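Local coordinates for protein putative ABC transporter subunit, substrate-binding component (Rhodopseudomonas palustris, PDB 4EVQ) that binds 4-hydroxybenzoate and probably hands such lignin-derived benzoate compounds to an ABC transporter for uptake, at residues A[17-23]-A[83-89]; A[39-43]-A[293-298]; A[70-75]-A[97-101]. All coordinates share one frame. Numbering follows the deposited sequence.

Contact 1 of 3, residues A[17-23]-A[83-89]; sequences LKVGLLL and ADVLIGT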
loop_
_atom_site.group_PDB
_atom_site.type_symbol
_atom_site.label_atom_id
_atom_site.label_comp_id
_atom_site.label_asym_id
_atom_site.label_seq_id
_atom_site.Cartn_x
_atom_site.Cartn_y
_atom_site.Cartn_z
ATOM N N LEU A 17 6.462 19.606 -16.042
ATOM C CA LEU A 17 6.073 19.563 -14.637
ATOM C C LEU A 17 7.040 18.597 -13.966
ATOM O O LEU A 17 7.213 17.469 -14.444
ATOM C CB LEU A 17 4.641 19.024 -14.538
ATOM C CG LEU A 17 3.780 19.320 -13.323
ATOM C CD1 LEU A 17 2.311 19.407 -13.758
ATOM C CD2 LEU A 17 3.947 18.276 -12.294
ATOM N N LYS A 18 7.685 19.026 -12.885
ATOM C CA LYS A 18 8.661 18.185 -12.197
ATOM C C LYS A 18 7.978 17.457 -11.065
ATOM O O LYS A 18 7.533 18.047 -10.087
ATOM C CB LYS A 18 9.844 18.994 -11.660
ATOM C CG LYS A 18 10.600 19.737 -12.724
ATOM C CD LYS A 18 11.782 20.465 -12.113
ATOM C CE LYS A 18 12.886 19.488 -11.744
ATOM N NZ LYS A 18 14.159 20.271 -11.517
ATOM N N VAL A 19 7.903 16.157 -11.222
ATOM C CA VAL A 19 7.260 15.285 -10.242
ATOM C C VAL A 19 8.375 14.549 -9.507
ATOM O O VAL A 19 9.108 13.730 -10.094
ATOM C CB VAL A 19 6.282 14.341 -10.911
ATOM C CG1 VAL A 19 5.660 13.423 -9.845
ATOM C CG2 VAL A 19 5.170 15.101 -11.623
ATOM N N GLY A 20 8.548 14.874 -8.235
ATOM C CA GLY A 20 9.530 14.205 -7.425
ATOM C C GLY A 20 9.008 12.891 -6.919
ATOM O O GLY A 20 7.916 12.871 -6.365
ATOM N N LEU A 21 9.750 11.822 -7.133
ATOM C CA LEU A 21 9.357 10.478 -6.718
ATOM C C LEU A 21 10.315 10.025 -5.703
ATOM O O LEU A 21 11.485 9.764 -6.026
ATOM C CB LEU A 21 9.355 9.468 -7.843
ATOM C CG LEU A 21 8.488 9.650 -9.040
ATOM C CD1 LEU A 21 8.477 8.352 -9.879
ATOM C CD2 LEU A 21 7.081 9.951 -8.588
ATOM N N LEU A 22 9.889 9.923 -4.467
ATOM C CA LEU A 22 10.708 9.389 -3.394
ATOM C C LEU A 22 10.231 7.981 -3.120
ATOM O O LEU A 22 9.131 7.788 -2.582
ATOM C CB LEU A 22 10.562 10.253 -2.135
ATOM C CG LEU A 22 11.415 9.864 -0.927
ATOM C CD1 LEU A 22 12.901 10.085 -1.217
ATOM C CD2 LEU A 22 11.007 10.588 0.375
ATOM N N LEU A 23 11.016 7.008 -3.526
ATOM C CA LEU A 23 10.596 5.611 -3.485
ATOM C C LEU A 23 11.792 4.752 -3.253
ATOM O O LEU A 23 12.921 5.194 -3.507
ATOM C CB LEU A 23 9.902 5.194 -4.796
ATOM C CG LEU A 23 8.512 5.798 -5.051
ATOM C CD1 LEU A 23 8.109 5.514 -6.482
ATOM C CD2 LEU A 23 7.528 5.191 -4.067
ATOM N N ALA A 83 10.791 20.445 -6.914
ATOM C CA ALA A 83 9.711 19.663 -7.468
ATOM C C ALA A 83 8.418 20.465 -7.419
ATOM O O ALA A 83 8.176 21.221 -6.495
ATOM C CB ALA A 83 9.535 18.403 -6.652
ATOM N N ASP A 84 7.548 20.203 -8.374
ATOM C CA ASP A 84 6.229 20.811 -8.386
ATOM C C ASP A 84 5.220 19.988 -7.605
ATOM O O ASP A 84 4.216 20.492 -7.100
ATOM C CB ASP A 84 5.724 20.966 -9.830
ATOM C CG ASP A 84 6.568 21.945 -10.648
ATOM O OD1 ASP A 84 6.705 23.118 -10.213
ATOM O OD2 ASP A 84 7.083 21.522 -11.704
ATOM N N VAL A 85 5.483 18.681 -7.547
ATOM C CA VAL A 85 4.613 17.696 -6.879
ATOM C C VAL A 85 5.529 16.665 -6.286
ATOM O O VAL A 85 6.599 16.414 -6.844
ATOM C CB VAL A 85 3.669 16.986 -7.910
ATOM C CG1 VAL A 85 2.823 15.859 -7.260
ATOM C CG2 VAL A 85 2.743 18.040 -8.601
ATOM N N LEU A 86 5.131 16.118 -5.143
ATOM C CA LEU A 86 5.886 15.077 -4.454
ATOM C C LEU A 86 5.057 13.802 -4.322
ATOM O O LEU A 86 3.911 13.847 -3.886
ATOM C CB LEU A 86 6.273 15.562 -3.062
ATOM C CG LEU A 86 6.985 14.605 -2.121
ATOM C CD1 LEU A 86 8.339 14.220 -2.660
ATOM C CD2 LEU A 86 7.139 15.294 -0.773
ATOM N N ILE A 87 5.616 12.703 -4.792
ATOM C CA ILE A 87 4.951 11.388 -4.696
ATOM C C ILE A 87 5.892 10.426 -3.973
ATOM O O ILE A 87 6.996 10.142 -4.436
ATOM C CB ILE A 87 4.513 10.843 -6.073
ATOM C CG1 ILE A 87 3.564 11.833 -6.748
ATOM C CG2 ILE A 87 3.893 9.433 -5.932
ATOM C CD1 ILE A 87 3.136 11.419 -8.118
ATOM N N GLY A 88 5.464 9.925 -2.822
ATOM C CA GLY A 88 6.239 8.918 -2.097
ATOM C C GLY A 88 5.579 8.664 -0.772
ATOM O O GLY A 88 4.636 9.371 -0.374
ATOM N N THR A 89 5.930 7.581 -0.070
ATOM C CA THR A 89 6.829 6.525 -0.464
ATOM C C THR A 89 6.236 5.176 -0.030
ATOM O O THR A 89 5.015 5.095 0.230
ATOM C CB THR A 89 8.201 6.778 0.125
ATOM O OG1 THR A 89 9.115 5.725 -0.306
ATOM C CG2 THR A 89 8.184 6.820 1.641
#
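Strands 17-23 and 85-88 run side by side in the same direction, their axes 4.7 Å apart at the closest point and twisted by 24°. The backbone ladder is regular through the middle: Gly20 N donates to Val85 O (2.8 Å), Ile87 N to Gly20 O (2.8 Å) and Leu22 N to Ile87 O (2.9 Å). At its start Asp84 folds toward the first strand, so that Lys18 N donates to Asp84 OD2 (2.8 Å) while Lys18 O accepts from Asp84 N (2.8 Å).

The two faces differ in relief. On one, Val19, Leu21, Val85 and Ile87 interdigitate: Ile87 CD1 lies against Val19 CG1 at 3.7 Å, and Leu21 CD2 reaches across to Ile87 CB, also at 3.7 Å. Leu40 of helix 30-46 packs against Leu21 and Ile87 on this face. On the other, Gly20 leaves a hollow into which Ala83 CB projects, 4.0 Å from Gly20 N, and the larger bumps Leu22 and Leu86 stand up against helices 67-80 and 92-105. Gly88 CA lies 3.1 Å from Leu22 O, where a CB would collide with that oxygen. The cis peptide that follows brings Thr89 CB to 3.0 Å from Leu22 O. The hydroxyl of Thr89 is hydrogen-bonded to Asp63.

The Thr89 side chain is about 8 Å from the bound 4-hydroxybenzoate, so the strands end near the ligand cleft. Neighbouring parallel strands sandwiched between helices are the core of the Rossmann-like N-terminal lobe of type I periplasmic binding proteins.

Contact 2 of 3, residues A[39-43]-A[293-298]; sequences GLELY and GWDAGQ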
loop_
_atom_site.group_PDB
_atom_site.type_symbol
_atom_site.label_atom_id
_atom_site.label_comp_id
_atom_site.label_asym_id
_atom_site.label_seq_id
_atom_site.Cartn_x
_atom_site.Cartn_y
_atom_site.Cartn_z
ATOM N N GLY A 39 3.327 1.772 -12.601
ATOM C CA GLY A 39 1.936 2.200 -12.660
ATOM C C GLY A 39 1.777 3.675 -13.036
ATOM O O GLY A 39 0.933 4.044 -13.865
ATOM N N LEU A 40 2.581 4.518 -12.417
ATOM C CA LEU A 40 2.510 5.951 -12.681
ATOM C C LEU A 40 2.970 6.288 -14.108
ATOM O O LEU A 40 2.336 7.088 -14.817
ATOM C CB LEU A 40 3.341 6.666 -11.627
ATOM C CG LEU A 40 3.419 8.176 -11.731
ATOM C CD1 LEU A 40 2.042 8.821 -11.725
ATOM C CD2 LEU A 40 4.245 8.632 -10.559
ATOM N N GLU A 41 4.064 5.675 -14.556
ATOM C CA GLU A 41 4.553 5.931 -15.903
ATOM C C GLU A 41 3.584 5.405 -16.956
ATOM O O GLU A 41 3.401 6.011 -18.007
ATOM C CB GLU A 41 5.936 5.300 -16.094
ATOM C CG GLU A 41 6.983 6.042 -15.269
ATOM C CD GLU A 41 8.389 5.443 -15.347
ATOM O OE1 GLU A 41 8.545 4.216 -15.478
ATOM O OE2 GLU A 41 9.349 6.237 -15.228
ATOM N N LEU A 42 3.000 4.239 -16.704
ATOM C CA LEU A 42 2.027 3.699 -17.648
ATOM C C LEU A 42 0.831 4.627 -17.758
ATOM O O LEU A 42 0.283 4.848 -18.857
ATOM C CB LEU A 42 1.590 2.276 -17.212
ATOM C CG LEU A 42 0.862 1.464 -18.284
ATOM C CD1 LEU A 42 1.815 1.069 -19.439
ATOM C CD2 LEU A 42 0.169 0.237 -17.635
ATOM N N TYR A 43 0.380 5.146 -16.636
ATOM C CA TYR A 43 -0.747 6.100 -16.719
ATOM C C TYR A 43 -0.379 7.311 -17.536
ATOM O O TYR A 43 -1.161 7.742 -18.382
ATOM C CB TYR A 43 -1.224 6.554 -15.340
ATOM C CG TYR A 43 -2.386 7.478 -15.491
ATOM C CD1 TYR A 43 -3.605 7.001 -15.900
ATOM C CD2 TYR A 43 -2.227 8.842 -15.333
ATOM C CE1 TYR A 43 -4.671 7.855 -16.131
ATOM C CE2 TYR A 43 -3.287 9.713 -15.560
ATOM C CZ TYR A 43 -4.509 9.213 -15.941
ATOM O OH TYR A 43 -5.580 10.044 -16.150
ATOM N N GLY A 293 0.139 3.300 -7.830
ATOM C CA GLY A 293 0.887 4.257 -8.650
ATOM C C GLY A 293 0.063 4.787 -9.789
ATOM O O GLY A 293 0.069 5.999 -10.072
ATOM N N TRP A 294 -0.626 3.921 -10.482
ATOM C CA TRP A 294 -1.535 4.342 -11.531
ATOM C C TRP A 294 -2.549 5.347 -11.017
ATOM O O TRP A 294 -2.824 6.390 -11.663
ATOM C CB TRP A 294 -2.230 3.092 -12.050
ATOM C CG TRP A 294 -3.316 3.274 -13.082
ATOM C CD1 TRP A 294 -4.651 3.393 -12.831
ATOM C CD2 TRP A 294 -3.183 3.209 -14.514
ATOM N NE1 TRP A 294 -5.341 3.444 -14.008
ATOM C CE2 TRP A 294 -4.478 3.324 -15.061
ATOM C CE3 TRP A 294 -2.100 3.091 -15.377
ATOM C CZ2 TRP A 294 -4.726 3.337 -16.444
ATOM C CZ3 TRP A 294 -2.350 3.051 -16.752
ATOM C CH2 TRP A 294 -3.646 3.173 -17.270
ATOM N N ASP A 295 -3.129 5.077 -9.867
ATOM C CA ASP A 295 -4.128 5.970 -9.323
ATOM C C ASP A 295 -3.553 7.254 -8.780
ATOM O O ASP A 295 -4.267 8.281 -8.754
ATOM C CB ASP A 295 -4.977 5.269 -8.259
ATOM C CG ASP A 295 -5.921 4.231 -8.867
ATOM O OD1 ASP A 295 -6.331 4.384 -10.047
ATOM O OD2 ASP A 295 -6.300 3.269 -8.156
ATOM N N ALA A 296 -2.311 7.251 -8.344
ATOM C CA ALA A 296 -1.623 8.507 -8.042
ATOM C C ALA A 296 -1.570 9.331 -9.314
ATOM O O ALA A 296 -1.805 10.551 -9.245
ATOM C CB ALA A 296 -0.236 8.245 -7.494
ATOM N N GLY A 297 -1.318 8.708 -10.460
ATOM C CA GLY A 297 -1.352 9.400 -11.752
ATOM C C GLY A 297 -2.728 9.930 -12.042
ATOM O O GLY A 297 -2.846 11.109 -12.422
ATOM N N GLN A 298 -3.782 9.152 -11.847
ATOM C CA GLN A 298 -5.126 9.686 -12.079
ATOM C C GLN A 298 -5.481 10.842 -11.152
ATOM O O GLN A 298 -6.161 11.825 -11.563
ATOM C CB GLN A 298 -6.166 8.586 -11.917
ATOM C CG GLN A 298 -5.977 7.377 -12.807
ATOM C CD GLN A 298 -7.305 6.686 -13.058
ATOM O OE1 GLN A 298 -8.110 7.126 -13.893
ATOM N NE2 GLN A 298 -7.540 5.593 -12.365
HETATM O O HOH W 1 -8.645 9.557 -14.797
#
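The short helical segments 39-43 and 293-298 cross at -44° with their axes only 7.0 Å apart, and the CA atoms of Gly39 and Trp294 are 4.2 Å from each other. Gly39 and Gly297 permit this approach: a CB on Gly39 would run into Trp294 N, and one on Gly297 into Tyr43 CD2. Backbone then meets backbone through CA-H...O contacts, Trp294 CA to Gly39 O at 3.4 Å and Leu40 CA to Gly293 O at 3.6 Å.

Leu40 CD1 settles on Gly297 CA (3.4 Å). Beside it, Tyr43 turns its edge to the face of Trp294 in a T-shaped pair, centroids 5.2 Å apart and planes at 82°, with Tyr43 CB over the same indole six-membered ring. One face of Tyr43 receives Gln298 CG in a CH-pi contact, 4.0 Å from the ring centroid, and Leu42 CD2 touches Trp294 CZ3 at 3.9 Å.

Polar tips find partners beyond this interface: Tyr43 OH bonds Asp301 and Trp294 NE1 bonds Glu270. A water gives a short bond to Gln298 OE1 (2.6 Å) and a weak one to Tyr43 OH (3.4 Å). Cohesion between the helices therefore rests on close backbone fit and aromatic and apolar packing, with polar groups satisfied around it.

Contact 3 of 3, residues A[70-75]-A[97-101]; sequences ATELTT and AMVKI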
loop_
_atom_site.group_PDB
_atom_site.type_symbol
_atom_site.label_atom_id
_atom_site.label_comp_id
_atom_site.label_asym_id
_atom_site.label_seq_id
_atom_site.Cartn_x
_atom_site.Cartn_y
_atom_site.Cartn_z
ATOM N N ALA A 70 15.339 10.253 5.432
ATOM C CA ALA A 70 14.107 10.759 4.885
ATOM C C ALA A 70 14.045 12.272 4.879
ATOM O O ALA A 70 13.620 12.853 3.894
ATOM C CB ALA A 70 12.911 10.183 5.643
ATOM N N THR A 71 14.461 12.918 5.958
ATOM C CA THR A 71 14.398 14.396 5.993
ATOM C C THR A 71 15.269 15.026 4.928
ATOM O O THR A 71 14.848 15.926 4.214
ATOM C CB THR A 71 14.801 14.894 7.364
ATOM O OG1 THR A 71 13.775 14.474 8.285
ATOM C CG2 THR A 71 14.947 16.430 7.432
ATOM N N GLU A 72 16.491 14.535 4.798
ATOM C CA GLU A 72 17.421 15.151 3.861
ATOM C C GLU A 72 17.011 14.900 2.410
ATOM O O GLU A 72 17.136 15.774 1.560
ATOM C CB GLU A 72 18.850 14.672 4.153
ATOM C CG GLU A 72 19.094 13.217 3.808
ATOM C CD GLU A 72 20.378 12.619 4.373
ATOM O OE1 GLU A 72 20.434 12.328 5.596
ATOM O OE2 GLU A 72 21.316 12.370 3.578
ATOM N N LEU A 73 16.470 13.723 2.119
ATOM C CA LEU A 73 16.018 13.417 0.757
ATOM C C LEU A 73 14.766 14.184 0.382
ATOM O O LEU A 73 14.660 14.705 -0.736
ATOM C CB LEU A 73 15.856 11.914 0.563
ATOM C CG LEU A 73 17.175 11.147 0.702
ATOM C CD1 LEU A 73 16.885 9.684 0.580
ATOM C CD2 LEU A 73 18.211 11.595 -0.351
ATOM N N THR A 74 13.839 14.324 1.323
ATOM C CA THR A 74 12.644 15.122 1.080
ATOM C C THR A 74 12.997 16.592 0.858
ATOM O O THR A 74 12.490 17.225 -0.061
ATOM C CB THR A 74 11.671 14.997 2.253
ATOM O OG1 THR A 74 11.325 13.627 2.433
ATOM C CG2 THR A 74 10.389 15.753 1.980
ATOM N N THR A 75 13.924 17.107 1.660
ATOM C CA THR A 75 14.383 18.478 1.477
ATOM C C THR A 75 15.052 18.653 0.115
ATOM O O THR A 75 14.782 19.666 -0.555
ATOM C CB THR A 75 15.307 18.861 2.621
ATOM O OG1 THR A 75 14.554 18.796 3.846
ATOM C CG2 THR A 75 15.847 20.281 2.438
ATOM N N ALA A 97 8.194 10.882 8.014
ATOM C CA ALA A 97 9.159 11.975 8.043
ATOM C C ALA A 97 8.988 12.860 6.822
ATOM O O ALA A 97 9.129 14.095 6.913
ATOM C CB ALA A 97 10.555 11.371 8.090
HETATM N N MSE A 98 8.676 12.262 5.689
HETATM C CA MSE A 98 8.450 13.026 4.452
HETATM C C MSE A 98 7.236 13.897 4.606
HETATM O O MSE A 98 7.283 15.093 4.265
HETATM C CB MSE A 98 8.262 12.046 3.277
HETATM C CG MSE A 98 8.153 12.693 1.933
HETATM SE SE MSE A 98 7.272 11.592 0.584
HETATM C CE MSE A 98 5.472 11.938 1.195
ATOM N N VAL A 99 6.131 13.350 5.067
ATOM C CA VAL A 99 4.896 14.108 5.203
ATOM C C VAL A 99 5.036 15.202 6.245
ATOM O O VAL A 99 4.463 16.275 6.065
ATOM C CB VAL A 99 3.732 13.164 5.561
ATOM C CG1 VAL A 99 2.497 13.957 5.998
ATOM C CG2 VAL A 99 3.414 12.290 4.403
ATOM N N LYS A 100 5.846 15.006 7.278
ATOM C CA LYS A 100 6.023 16.033 8.286
ATOM C C LYS A 100 6.550 17.304 7.633
ATOM O O LYS A 100 6.146 18.420 7.987
ATOM C CB LYS A 100 6.968 15.561 9.394
ATOM C CG LYS A 100 7.186 16.553 10.483
ATOM C CD LYS A 100 8.000 15.936 11.646
ATOM C CE LYS A 100 8.185 16.973 12.786
ATOM N NZ LYS A 100 8.870 16.359 13.953
ATOM N N ILE A 101 7.492 17.198 6.714
ATOM C CA ILE A 101 7.998 18.353 5.964
ATOM C C ILE A 101 7.017 18.829 4.926
ATOM O O ILE A 101 6.760 20.020 4.794
ATOM C CB ILE A 101 9.306 17.919 5.251
ATOM C CG1 ILE A 101 10.371 17.578 6.283
ATOM C CG2 ILE A 101 9.797 18.992 4.294
ATOM C CD1 ILE A 101 11.510 16.830 5.748
HETATM O O HOH W 2 10.933 15.038 8.804
#
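Helices 67-80 and 92-105 lie next to each other on one face of the mixed, largely parallel sheet in the Rossmann-like N-terminal lobe, and segments 70-75 and 97-101 are where they meet, crossing at -47° with axes 8.8 Å apart. Van der Waals contacts make up most of the interface. The methyls of Ala70 and Ala97 touch, CB to CB 3.6 Å, at the point where small residues face each other. One turn on, Ile101 pushes its CD1 among three threonines, 3.8 Å from Thr71 CG2, 3.9 Å from Thr74 CB and 4.1 Å from Thr75 OG1. Met98, present as selenomethionine, brings its CG to 3.3 Å from Thr74 OG1 and continues toward Leu22 of the sheet.

The hydrogen bonds of Thr74 and Thr75 stay within their own helix: Thr74 OG1 donates to Ala70 O (2.8 Å) and Thr75 OG1 to Thr71 O (2.9 Å). A polar bridge at the more open side is made by one water, 2.9 Å from Thr71 OG1, which donates to Ala97 O at 2.8 Å.

How the contacts relate
From the N terminus, strand 17-23 opens contact 1, which strand 85-88 closes after helices 30-46 and 67-80 have gone by. Each of those helices begins another contact inside that loop and finds its partner beyond it, so contact 1 crosses both contact 2 and contact 3. Contact 3 closes soon afterwards on helix 92-105; contact 2 waits until helix 288-306 returns to this lobe, and contact 3 is nested within its long loop. In space the sheet lies between: Leu40 of contact 2 packs on Leu21 and Ile87, whereas Thr74 and Met98 of contact 3 reach Leu22. Contacts 2 and 3 remain about 11 Å apart at their nearest atoms.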